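TetR-family transcriptional regulator (PDB 2HYT) probably binds cis-regulatory DNA through an N-terminal helix-turn-helix of the TetR family and acts as a transcriptional regulator. Local coordinates at the interface of chains A and B. Coordinates in Å, arbitrary orientation; residue numbers count along the deposited sequence, not the author numbering. Chains: chain A/B, TetR-family transcriptional regulator.

The interface of chains A and B. Residues chain A 164, 167, 180-181, 184; chain B 149, 151-152, 155-156.
Two anti torsions set up the main contact: A:Trp167 holds CG anti to its backbone N (chi1 178°), and B:Gln151 does the same, its chain extended beyond CG. The two side chains cross obliquely, and the planes of the indole and the amide stand 89° apart. The indole NE1 donates to the amide oxygen OE1 of B:Gln151 at 2.9 Å; the bond is nearly straight (167° at H), lies close to the ring plane and ends on a carbonyl lone pair, which should limit rotation of the indole. One face of the same ring rests on the start of helix 150-170 of chain B, where B:Ala152 CA sits 3.9 Å from the centroid of the six-membered ring of A:Trp167 in a CH-pi contact. B:Asp149, in the loop just before this helix, behaves as an N-cap: its OD2 accepts from B:Ala152 N at 3.0 Å, met from above the carboxylate plane. Its carboxylate also stacks nearly parallel to the amide of A:Gln180, without a direct hydrogen bond, A:Gln180 NE2 and B:Asp149 OD1 being 3.6 Å apart; water 2 joins A:Gln180 OE1 to B:Asp149 OD2, and water 1 joins A:Gln180 O to B:Asp149 N. Deeper along the helix, B:Leu156 spreads its branches between both chain A helices, 150-170 and 174-190, CD2 reaching A:Ala164 CB at 3.5 Å and CD1 reaching A:Ala184 CB at 3.5 Å, both tight. The interface is two-fold symmetric, so the contact recurs with chains exchanged, consistent with the dimer typical of TetR regulators. Beside A:Ala164, the hydroxyl OG of B:Ser155 turns back to its own helix, donating to B:Ala152 O at 2.6 Å.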
loop_
_atom_site.group_PDB
_atom_site.type_symbol
_atom_site.label_atom_id
_atom_site.label_comp_id
_atom_site.label_asym_id
_atom_site.label_seq_id
_atom_site.Cartn_x
_atom_site.Cartn_y
_atom_site.Cartn_z
ATOM N N ALA A 164 -0.617 8.211 1.532
ATOM C CA ALA A 164 -0.862 9.649 1.417
ATOM C C ALA A 164 -0.370 10.172 0.055
ATOM O O ALA A 164 -1.006 11.027 -0.539
ATOM C CB ALA A 164 -0.249 10.392 2.585
ATOM N N TRP A 167 -2.934 9.381 -2.496
ATOM C CA TRP A 167 -4.077 10.251 -2.245
ATOM C C TRP A 167 -3.775 11.615 -2.856
ATOM O O TRP A 167 -4.578 12.179 -3.615
ATOM C CB TRP A 167 -4.356 10.333 -0.748
ATOM C CG TRP A 167 -5.459 11.232 -0.409
ATOM C CD1 TRP A 167 -6.794 11.029 -0.636
ATOM C CD2 TRP A 167 -5.352 12.532 0.202
ATOM N NE1 TRP A 167 -7.517 12.093 -0.181
ATOM C CE2 TRP A 167 -6.657 13.033 0.332
ATOM C CE3 TRP A 167 -4.287 13.297 0.676
ATOM C CZ2 TRP A 167 -6.917 14.261 0.880
ATOM C CZ3 TRP A 167 -4.559 14.529 1.236
ATOM C CH2 TRP A 167 -5.848 15.012 1.290
ATOM N N GLN A 180 -2.472 19.590 3.170
ATOM C CA GLN A 180 -3.304 18.811 4.115
ATOM C C GLN A 180 -2.581 17.572 4.591
ATOM O O GLN A 180 -2.608 17.248 5.780
ATOM C CB GLN A 180 -4.626 18.426 3.481
ATOM C CG GLN A 180 -5.518 19.635 3.199
ATOM C CD GLN A 180 -6.728 19.301 2.417
ATOM O OE1 GLN A 180 -6.695 18.446 1.519
ATOM N NE2 GLN A 180 -7.850 19.978 2.748
ATOM N N GLY A 181 -1.955 16.871 3.657
ATOM C CA GLY A 181 -1.188 15.677 4.014
ATOM C C GLY A 181 -0.042 15.946 4.955
ATOM O O GLY A 181 0.169 15.232 5.951
ATOM N N ALA A 184 -1.374 16.818 8.440
ATOM C CA ALA A 184 -1.862 15.631 9.170
ATOM C C ALA A 184 -0.653 14.768 9.596
ATOM O O ALA A 184 -0.588 14.247 10.703
ATOM C CB ALA A 184 -2.812 14.846 8.292
ATOM N N ASP B 149 -7.286 17.683 8.178
ATOM C CA ASP B 149 -8.249 17.267 7.188
ATOM C C ASP B 149 -8.566 15.797 7.438
ATOM O O ASP B 149 -7.666 14.955 7.418
ATOM C CB ASP B 149 -7.735 17.433 5.760
ATOM C CG ASP B 149 -8.750 16.999 4.749
ATOM O OD1 ASP B 149 -9.824 17.677 4.640
ATOM O OD2 ASP B 149 -8.531 15.978 4.096
ATOM N N GLN B 151 -9.886 13.428 5.593
ATOM C CA GLN B 151 -9.547 12.489 4.531
ATOM C C GLN B 151 -8.028 12.254 4.458
ATOM O O GLN B 151 -7.566 11.126 4.265
ATOM C CB GLN B 151 -10.063 12.911 3.181
ATOM C CG GLN B 151 -10.100 11.737 2.198
ATOM C CD GLN B 151 -10.880 12.068 0.961
ATOM O OE1 GLN B 151 -10.333 12.605 0.017
ATOM N NE2 GLN B 151 -12.192 11.786 0.974
ATOM N N ALA B 152 -7.284 13.342 4.565
ATOM C CA ALA B 152 -5.813 13.251 4.616
ATOM C C ALA B 152 -5.321 12.374 5.768
ATOM O O ALA B 152 -4.523 11.487 5.581
ATOM C CB ALA B 152 -5.203 14.644 4.735
ATOM N N SER B 155 -6.124 8.721 5.254
ATOM C CA SER B 155 -5.217 8.086 4.277
ATOM C C SER B 155 -3.930 7.630 4.934
ATOM O O SER B 155 -3.434 6.537 4.656
ATOM C CB SER B 155 -4.906 9.018 3.098
ATOM O OG SER B 155 -4.002 10.085 3.407
ATOM N N LEU B 156 -3.382 8.515 5.763
ATOM C CA LEU B 156 -2.172 8.226 6.496
ATOM C C LEU B 156 -2.368 7.025 7.430
ATOM O O LEU B 156 -1.586 6.082 7.413
ATOM C CB LEU B 156 -1.715 9.439 7.297
ATOM C CG LEU B 156 -1.138 10.564 6.436
ATOM C CD1 LEU B 156 -1.256 11.908 7.230
ATOM C CD2 LEU B 156 0.274 10.263 6.018
HETATM O O HOH W 1 -4.593 18.219 7.508
HETATM O O HOH W 2 -9.152 16.804 1.489
#